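Local coordinates for protein galactokinase (Bifidobacterium longum subsp. infantis ATCC 15697 = JCM 1222 = DSM 20088, PDB 6TEQ) that probably phosphorylates galactose with ATP as a GHMP-family galactokinase, and is seen here holding 2-deoxy-2-fluoro-galactose in its sugar pocket, at residues V264-L267 with R268-A271; Q280-A283 with L284-L288; R299-H302 with V303-I307; R311-V314 with R315-Q319. All blocks are in the same frame, centred on the assembly; numbering follows the deposited sequence. Where two conformers were deposited one is given.

Interaction 1: residues V264-L267 with R268-A271; sequences VANL and RVTA
The side-chain amide of N266 is the flat group at this contact, and its oxygen is turned to the first turn of the helix, toward V269 N and R268 CB. OD1 of N266 takes the backbone N-H of V269 at 3.3 Å, with a fairly straight N-H...O angle of 150° and the donor tilted 21° from the carbonyl plane. The same oxygen lies 3.3 Å from CB of R268, whose chain runs alongside the asparagine and carries its guanidinium on well beyond the amide. What brings OD1 back over the start of the helix is the first torsion of N266: at chi1 52° its CG sits between the backbone N and the carbonyl carbon. This is the classical asparagine N-cap, placed where the loop after helix 247-262 passes into helix 267-276. V269 N also makes a weak bond to N266 O, and a regular helical bond follows from A271 N to L267 O at 2.8 Å. In the loop before the cap, V264 folds back against the new helix: its CG1 meets V269 CG1 at 3.7 Å as the two valines slide past each other, while CG2 of V264 approaches T270 OG1 at 3.4 Å. The guanidinium of R268 forms salt bridges with D207 and D272 and a hydrogen bond to A52 O, and the side chain of L267 packs on V300 and V303 of helix 294-318.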
# COMPACT_ATOMS: atom_id res chain seq x y z
N VAL A 264 7.48 -19.18 -18.17
CA VAL A 264 6.50 -18.11 -18.32
C VAL A 264 7.14 -16.82 -17.87
O VAL A 264 8.00 -16.82 -17.00
CB VAL A 264 5.17 -18.40 -17.59
CG1 VAL A 264 4.45 -19.60 -18.22
CG2 VAL A 264 5.36 -18.66 -16.09
N ALA A 265 6.68 -15.73 -18.43
CA ALA A 265 7.27 -14.41 -18.07
C ALA A 265 6.86 -14.03 -16.63
O ALA A 265 7.66 -13.32 -15.95
CB ALA A 265 6.78 -13.35 -18.99
N ASN A 266 5.68 -14.50 -16.21
CA ASN A 266 5.18 -14.20 -14.85
C ASN A 266 4.09 -15.20 -14.46
O ASN A 266 3.49 -15.84 -15.33
CB ASN A 266 4.71 -12.75 -14.71
CG ASN A 266 3.73 -12.33 -15.78
OD1 ASN A 266 2.65 -12.90 -15.80
ND2 ASN A 266 4.08 -11.40 -16.67
N LEU A 267 3.75 -15.24 -13.15
CA LEU A 267 2.79 -16.25 -12.70
C LEU A 267 1.38 -15.92 -13.15
O LEU A 267 0.52 -16.77 -13.03
CB LEU A 267 2.91 -16.45 -11.20
CG LEU A 267 4.22 -17.15 -10.77
CD1 LEU A 267 4.37 -17.18 -9.26
CD2 LEU A 267 4.37 -18.55 -11.33
N ARG A 268 1.12 -14.69 -13.54
CA ARG A 268 -0.21 -14.38 -14.10
C ARG A 268 -0.46 -15.20 -15.36
O ARG A 268 -1.62 -15.60 -15.55
CB ARG A 268 -0.31 -12.91 -14.38
CG ARG A 268 -1.57 -12.50 -15.10
CD ARG A 268 -2.86 -12.62 -14.27
NE ARG A 268 -3.96 -11.96 -14.97
CZ ARG A 268 -4.21 -10.66 -14.96
NH1 ARG A 268 -3.38 -9.83 -14.36
NH2 ARG A 268 -5.23 -10.19 -15.66
N VAL A 269 0.55 -15.41 -16.20
CA VAL A 269 0.39 -16.35 -17.35
C VAL A 269 -0.14 -17.72 -16.85
O VAL A 269 -1.10 -18.25 -17.37
CB VAL A 269 1.71 -16.51 -18.09
CG1 VAL A 269 1.51 -17.51 -19.24
CG2 VAL A 269 2.33 -15.21 -18.52
N THR A 270 0.54 -18.30 -15.88
CA THR A 270 0.19 -19.60 -15.27
C THR A 270 -1.27 -19.50 -14.75
O THR A 270 -2.11 -20.38 -14.99
CB THR A 270 1.19 -19.89 -14.16
OG1 THR A 270 2.52 -19.80 -14.67
CG2 THR A 270 0.84 -21.20 -13.48
N ALA A 271 -1.54 -18.53 -13.88
CA ALA A 271 -2.86 -18.37 -13.23
C ALA A 271 -4.00 -18.28 -14.25
O ALA A 271 -5.10 -18.85 -14.04
CB ALA A 271 -2.82 -17.12 -12.42

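Interaction 2: residues Q280-A283 with L284-L288; sequences QFQA and LKETL
Q282 lays its side chain obliquely across that of E286, one turn further along the helix, with its CG 3.6 Å from E286 OE2 and its amide nitrogen at the carboxylate. The bond from Q282 NE2 to E286 OE2 is 3.0 Å long and nearly straight at 173°. It lies almost in the amide plane of the glutamine, yet reaches the oxygen on its anti side and 31° out of the carboxylate plane. The two flat groups are turned almost perpendicular, at 84°. The torsions explain the reach: Q282 starts with CG opposite its backbone nitrogen and then bends at chi2, whereas E286 stays extended beyond CG and needs no kink to meet it.

On a neighbouring face, A283 O accepts twice from T287. The backbone N of T287 binds it at 3.1 Å and OG1 donates to it at 2.9 Å, the two arriving from opposite faces of the carbonyl plane, so the threonine donates its hydroxyl proton within its own helix. Regular backbone bonds continue the ladder, among them K285 N to F281 O at 2.9 Å. The ammonium group of K285 turns onward to a salt bridge with D289. Helix 280-289 is thus a surface helix away from the sugar site, with the Q282-E286 pair on its exposed side and A283, L284, T287 and L288 facing helices 267-276 and 294-318, where I274 and R301 are among the residues they touch: an amphipathic arrangement.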
# COMPACT_ATOMS: atom_id res chain seq x y z
N GLN A 280 -10.02 -26.89 -13.20
CA GLN A 280 -9.01 -25.97 -12.63
C GLN A 280 -8.13 -26.76 -11.66
O GLN A 280 -6.93 -26.43 -11.53
CB GLN A 280 -9.72 -24.84 -11.90
CG GLN A 280 -10.51 -23.91 -12.81
CD GLN A 280 -11.23 -22.77 -12.13
OE1 GLN A 280 -11.62 -22.84 -10.95
NE2 GLN A 280 -11.43 -21.69 -12.87
N PHE A 281 -8.71 -27.72 -10.93
CA PHE A 281 -7.92 -28.61 -10.03
C PHE A 281 -6.82 -29.34 -10.78
O PHE A 281 -5.64 -29.41 -10.34
CB PHE A 281 -8.81 -29.59 -9.26
CG PHE A 281 -9.94 -28.91 -8.54
CD1 PHE A 281 -9.72 -28.01 -7.50
CD2 PHE A 281 -11.24 -29.25 -8.85
CE1 PHE A 281 -10.78 -27.40 -6.85
CE2 PHE A 281 -12.30 -28.66 -8.22
CZ PHE A 281 -12.07 -27.78 -7.20
N GLN A 282 -7.21 -29.88 -11.89
CA GLN A 282 -6.24 -30.67 -12.68
C GLN A 282 -5.19 -29.68 -13.24
O GLN A 282 -4.01 -30.03 -13.24
CB GLN A 282 -6.87 -31.45 -13.78
CG GLN A 282 -5.88 -32.31 -14.53
CD GLN A 282 -5.25 -33.39 -13.70
OE1 GLN A 282 -5.77 -33.79 -12.67
NE2 GLN A 282 -4.13 -33.91 -14.18
N ALA A 283 -5.58 -28.49 -13.69
CA ALA A 283 -4.60 -27.52 -14.29
C ALA A 283 -3.61 -27.10 -13.21
O ALA A 283 -2.39 -27.06 -13.44
CB ALA A 283 -5.30 -26.35 -14.91
N LEU A 284 -4.09 -26.90 -11.99
CA LEU A 284 -3.21 -26.52 -10.87
C LEU A 284 -2.26 -27.71 -10.60
O LEU A 284 -1.09 -27.50 -10.42
CB LEU A 284 -4.03 -26.10 -9.67
CG LEU A 284 -3.21 -25.77 -8.41
CD1 LEU A 284 -2.27 -24.62 -8.66
CD2 LEU A 284 -4.08 -25.55 -7.19
N LYS A 285 -2.81 -28.91 -10.45
CA LYS A 285 -2.00 -30.09 -10.15
C LYS A 285 -0.84 -30.21 -11.15
O LYS A 285 0.26 -30.47 -10.75
CB LYS A 285 -2.91 -31.33 -10.13
CG LYS A 285 -2.21 -32.68 -10.10
CD LYS A 285 -1.35 -32.83 -8.90
CE LYS A 285 -0.90 -34.27 -8.83
NZ LYS A 285 0.30 -34.47 -8.00
N GLU A 286 -1.12 -30.02 -12.42
CA GLU A 286 -0.09 -30.23 -13.46
C GLU A 286 0.96 -29.14 -13.30
O GLU A 286 2.14 -29.40 -13.59
CB GLU A 286 -0.69 -30.30 -14.85
CG GLU A 286 -1.53 -31.56 -15.04
CD GLU A 286 -2.29 -31.62 -16.35
OE1 GLU A 286 -2.23 -30.63 -17.09
OE2 GLU A 286 -2.97 -32.61 -16.57
N THR A 287 0.54 -27.94 -12.91
CA THR A 287 1.50 -26.85 -12.70
C THR A 287 2.36 -27.18 -11.50
O THR A 287 3.55 -27.10 -11.61
CB THR A 287 0.78 -25.52 -12.47
OG1 THR A 287 -0.06 -25.27 -13.60
CG2 THR A 287 1.77 -24.43 -12.17
N LEU A 288 1.75 -27.53 -10.37
CA LEU A 288 2.57 -27.73 -9.16
C LEU A 288 3.47 -28.95 -9.36
O LEU A 288 4.57 -28.94 -8.78
CB LEU A 288 1.67 -27.89 -7.95
CG LEU A 288 0.75 -26.74 -7.67
CD1 LEU A 288 -0.01 -26.96 -6.38
CD2 LEU A 288 1.50 -25.42 -7.68

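Interaction 3: residues R299-H302 with V303-I307; sequences RVRH and VVTEI
H302 and E306 leave the helix one turn apart, side by side and pointing the same way, and both begin with CG opposite the backbone nitrogen. E306 then bends at chi2, 76°, which folds its chain along the imidazole. Its CB sits over one face of the H302 ring, 4.0 Å from the centroid and 29° off the normal, a CH-pi contact; the carboxylate plane is inclined at 33° to the ring.

T305 takes a different conformation: OG1 stands between the backbone N and the carbonyl carbon, from where it donates to R301 O at 2.9 Å. T305 N binds the same oxygen at 3.0 Å from the opposite face of its plane, giving that carbonyl two donors. Elsewhere the ladder is regular, with E306 N on H302 O at 2.8 Å and V304 N on V300 O at 2.9 Å. Around the helix from these polar groups, V300 CG1 meets V304 CG2 at 4.1 Å, within the apolar side that faces helices 267-276 and 280-289.

Both ring nitrogens of H302 have hydrogen-bonding partners, ND1 with S335 OG and NE2 with the carbonyl of E46. The two carboxylate oxygens of E306 divide their work: OE1 forms a salt bridge with R309, and OE2 binds S332 OG and the backbone N-H groups of G45 and E46. These bonds tie the buried pair to the galactose-binding residue E46, consistent with a second-shell part in positioning it; the cluster of donors round E306 would probably favour its charged form.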
# COMPACT_ATOMS: atom_id res chain seq x y z
N ARG A 299 3.82 -21.38 -2.60
CA ARG A 299 3.83 -19.98 -3.06
C ARG A 299 3.01 -19.83 -4.35
O ARG A 299 2.21 -18.88 -4.43
CB ARG A 299 5.22 -19.42 -3.28
CG ARG A 299 6.20 -19.57 -2.14
CD ARG A 299 5.68 -19.02 -0.83
NE ARG A 299 6.69 -18.99 0.20
CZ ARG A 299 6.67 -19.62 1.39
NH1 ARG A 299 5.63 -20.34 1.80
NH2 ARG A 299 7.73 -19.51 2.19
N VAL A 300 3.20 -20.68 -5.33
CA VAL A 300 2.45 -20.66 -6.62
C VAL A 300 0.97 -20.89 -6.40
O VAL A 300 0.12 -20.14 -6.92
CB VAL A 300 3.05 -21.60 -7.67
CG1 VAL A 300 2.15 -21.77 -8.93
CG2 VAL A 300 4.40 -21.05 -8.06
N ARG A 301 0.61 -21.82 -5.54
CA ARG A 301 -0.82 -22.06 -5.25
C ARG A 301 -1.43 -20.76 -4.69
O ARG A 301 -2.53 -20.41 -5.06
CB ARG A 301 -0.98 -23.28 -4.35
CG ARG A 301 -2.42 -23.52 -3.93
CD ARG A 301 -2.59 -24.91 -3.40
NE ARG A 301 -1.87 -25.02 -2.19
CZ ARG A 301 -1.13 -26.04 -1.86
NH1 ARG A 301 -1.03 -27.05 -2.72
NH2 ARG A 301 -0.46 -26.01 -0.71
N HIS A 302 -0.77 -20.10 -3.72
CA HIS A 302 -1.28 -18.83 -3.19
C HIS A 302 -1.49 -17.93 -4.40
O HIS A 302 -2.56 -17.35 -4.47
CB HIS A 302 -0.30 -18.19 -2.20
CG HIS A 302 -0.75 -16.80 -1.96
ND1 HIS A 302 -1.83 -16.53 -1.23
CD2 HIS A 302 -0.28 -15.63 -2.45
CE1 HIS A 302 -2.13 -15.24 -1.31
NE2 HIS A 302 -1.16 -14.65 -2.04
N VAL A 303 -0.47 -17.71 -5.28
CA VAL A 303 -0.60 -16.60 -6.25
C VAL A 303 -1.79 -16.91 -7.17
O VAL A 303 -2.58 -16.03 -7.51
CB VAL A 303 0.71 -16.39 -7.02
CG1 VAL A 303 0.52 -15.41 -8.14
CG2 VAL A 303 1.81 -15.91 -6.07
N VAL A 304 -1.89 -18.15 -7.58
CA VAL A 304 -2.89 -18.55 -8.58
C VAL A 304 -4.26 -18.40 -7.97
O VAL A 304 -5.13 -17.82 -8.61
CB VAL A 304 -2.65 -19.99 -9.04
CG1 VAL A 304 -3.86 -20.57 -9.73
CG2 VAL A 304 -1.43 -20.05 -9.91
N THR A 305 -4.48 -18.91 -6.78
CA THR A 305 -5.81 -18.87 -6.12
C THR A 305 -6.17 -17.42 -5.76
O THR A 305 -7.33 -17.04 -5.81
CB THR A 305 -5.94 -19.86 -4.96
OG1 THR A 305 -5.02 -19.51 -3.93
CG2 THR A 305 -5.76 -21.30 -5.43
N GLU A 306 -5.16 -16.63 -5.37
CA GLU A 306 -5.44 -15.25 -4.92
C GLU A 306 -5.90 -14.45 -6.13
O GLU A 306 -6.81 -13.57 -5.96
CB GLU A 306 -4.18 -14.64 -4.28
CG GLU A 306 -4.40 -13.29 -3.67
CD GLU A 306 -5.12 -13.27 -2.34
OE1 GLU A 306 -5.65 -14.32 -1.91
OE2 GLU A 306 -5.19 -12.17 -1.81
N ILE A 307 -5.27 -14.59 -7.28
CA ILE A 307 -5.67 -13.81 -8.47
C ILE A 307 -7.15 -14.12 -8.76
O ILE A 307 -7.94 -13.16 -8.97
CB ILE A 307 -4.75 -14.07 -9.67
CG1 ILE A 307 -3.31 -13.56 -9.42
CG2 ILE A 307 -5.32 -13.46 -10.93
CD1 ILE A 307 -2.27 -13.98 -10.45

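Interaction 4: residues R311-V314 with R315-Q319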
# COMPACT_ATOMS: atom_id res chain seq x y z
N ARG A 311 -11.06 -11.63 -8.75
CA ARG A 311 -12.24 -11.67 -9.66
C ARG A 311 -13.48 -12.02 -8.83
O ARG A 311 -14.49 -11.28 -8.90
CB ARG A 311 -12.04 -12.71 -10.76
CG ARG A 311 -10.79 -12.48 -11.60
CD ARG A 311 -10.82 -13.30 -12.87
NE ARG A 311 -9.49 -13.46 -13.50
CZ ARG A 311 -9.00 -12.62 -14.36
NH1 ARG A 311 -9.75 -11.59 -14.73
NH2 ARG A 311 -7.79 -12.84 -14.87
N SER A 312 -13.39 -13.08 -8.03
CA SER A 312 -14.54 -13.56 -7.23
C SER A 312 -15.09 -12.45 -6.32
O SER A 312 -16.30 -12.36 -6.14
CB SER A 312 -14.21 -14.77 -6.49
OG SER A 312 -13.95 -15.83 -7.43
N PHE A 313 -14.17 -11.68 -5.72
CA PHE A 313 -14.57 -10.65 -4.79
C PHE A 313 -15.31 -9.55 -5.54
O PHE A 313 -16.26 -9.00 -5.01
CB PHE A 313 -13.34 -10.14 -4.02
CG PHE A 313 -13.73 -9.17 -2.95
CD1 PHE A 313 -13.93 -9.57 -1.65
CD2 PHE A 313 -13.87 -7.84 -3.26
CE1 PHE A 313 -14.25 -8.66 -0.65
CE2 PHE A 313 -14.25 -6.95 -2.28
CZ PHE A 313 -14.45 -7.35 -0.98
N VAL A 314 -14.74 -9.07 -6.66
CA VAL A 314 -15.36 -7.99 -7.45
C VAL A 314 -16.80 -8.44 -7.77
O VAL A 314 -17.72 -7.62 -7.67
CB VAL A 314 -14.48 -7.73 -8.68
CG1 VAL A 314 -15.19 -6.95 -9.72
CG2 VAL A 314 -13.18 -7.02 -8.24
N ARG A 315 -17.01 -9.68 -8.12
CA ARG A 315 -18.35 -10.17 -8.46
C ARG A 315 -19.22 -10.22 -7.19
O ARG A 315 -20.36 -9.68 -7.20
CB ARG A 315 -18.25 -11.55 -9.08
CG ARG A 315 -19.63 -12.16 -9.33
CD ARG A 315 -19.49 -13.56 -9.80
NE ARG A 315 -19.04 -13.58 -11.17
CZ ARG A 315 -18.86 -14.70 -11.87
NH1 ARG A 315 -19.11 -15.90 -11.32
NH2 ARG A 315 -18.46 -14.58 -13.12
N ALA A 316 -18.69 -10.75 -6.09
CA ALA A 316 -19.48 -10.92 -4.85
C ALA A 316 -19.93 -9.57 -4.35
O ALA A 316 -21.07 -9.37 -3.96
CB ALA A 316 -18.72 -11.66 -3.78
N PHE A 317 -19.00 -8.61 -4.29
CA PHE A 317 -19.37 -7.31 -3.72
C PHE A 317 -20.39 -6.61 -4.62
O PHE A 317 -21.32 -5.97 -4.11
CB PHE A 317 -18.12 -6.45 -3.44
CG PHE A 317 -18.35 -5.46 -2.36
CD1 PHE A 317 -18.25 -5.83 -1.03
CD2 PHE A 317 -18.75 -4.16 -2.67
CE1 PHE A 317 -18.51 -4.91 -0.03
CE2 PHE A 317 -19.05 -3.26 -1.68
CZ PHE A 317 -18.96 -3.65 -0.36
N ALA A 318 -20.21 -6.64 -5.95
CA ALA A 318 -21.19 -6.04 -6.89
C ALA A 318 -22.56 -6.70 -6.74
O ALA A 318 -23.57 -6.02 -6.92
CB ALA A 318 -20.65 -6.19 -8.29
N GLN A 319 -22.61 -7.95 -6.34
CA GLN A 319 -23.87 -8.68 -6.13
C GLN A 319 -24.44 -8.44 -4.74
O GLN A 319 -25.54 -8.93 -4.46
CB GLN A 319 -23.70 -10.15 -6.37
CG GLN A 319 -23.53 -10.52 -7.79
CD GLN A 319 -23.36 -12.00 -8.01
OE1 GLN A 319 -23.12 -12.75 -7.07
NE2 GLN A 319 -23.31 -12.36 -9.27
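F313 and F317 lie one helical turn apart with their side chains side by side, pointing the same way. The ring planes are only 13° from parallel, but the centroids are 5.9 Å apart, so the rings are slid past each other and barely overlap. The contact is made at the margins, not by overlapping faces: F313 CE2 meets F317 CB at 4.1 Å, and F313 CZ meets F317 CD1 at the same 4.1 Å. In both residues CG stands roughly opposite the backbone nitrogen, which sends the two side chains the same way, and similar chi2 values (95° and 82°) go with the near-parallel planes.

Beneath them the backbone fixes the spacing. F317 N donates to F313 O at 2.9 Å in an almost straight bond, and A316 N binds S312 O at 2.9 Å. The bonds from R315 N to R311 O and from A318 N to V314 O are longer, the second being 3.2 Å.

Further out, other aromatic rings meet the pair: F329 lies nearly parallel to F313, while F317 meets F223 and makes an edge-to-face contact with Y228. This last part of helix 294-318 packs on both helix 322-338, whose A325 and A324 touch F313 and A316 respectively, and strand 54-70, where L56 is met by F313 and V314.

Three neighbouring helices join interactions 1, 2 and 3. Helix 267-276 meets helix 294-318 where A271 CB lies 3.8 Å from I307 CD1 and L267 CB 4.0 Å from V303 CG1. Helix 280-289 touches both: T287 CG2 is 3.6 Å from T270 CG2, and L288 CD2 is 3.9 Å from V300 CG1. Interaction 4 continues the helix of interaction 3, their centres about 18 Å apart. It meets interaction 1 in a like-charge approach, R268 NH2 to R311 NH2 at 3.8 Å, with D272 paired to R268 and, weakly, to R311. Interaction 3 stands closest to the sugar, the E306 side chain about 7 Å from the bound beta anomer; that of L267 is about 12 Å away.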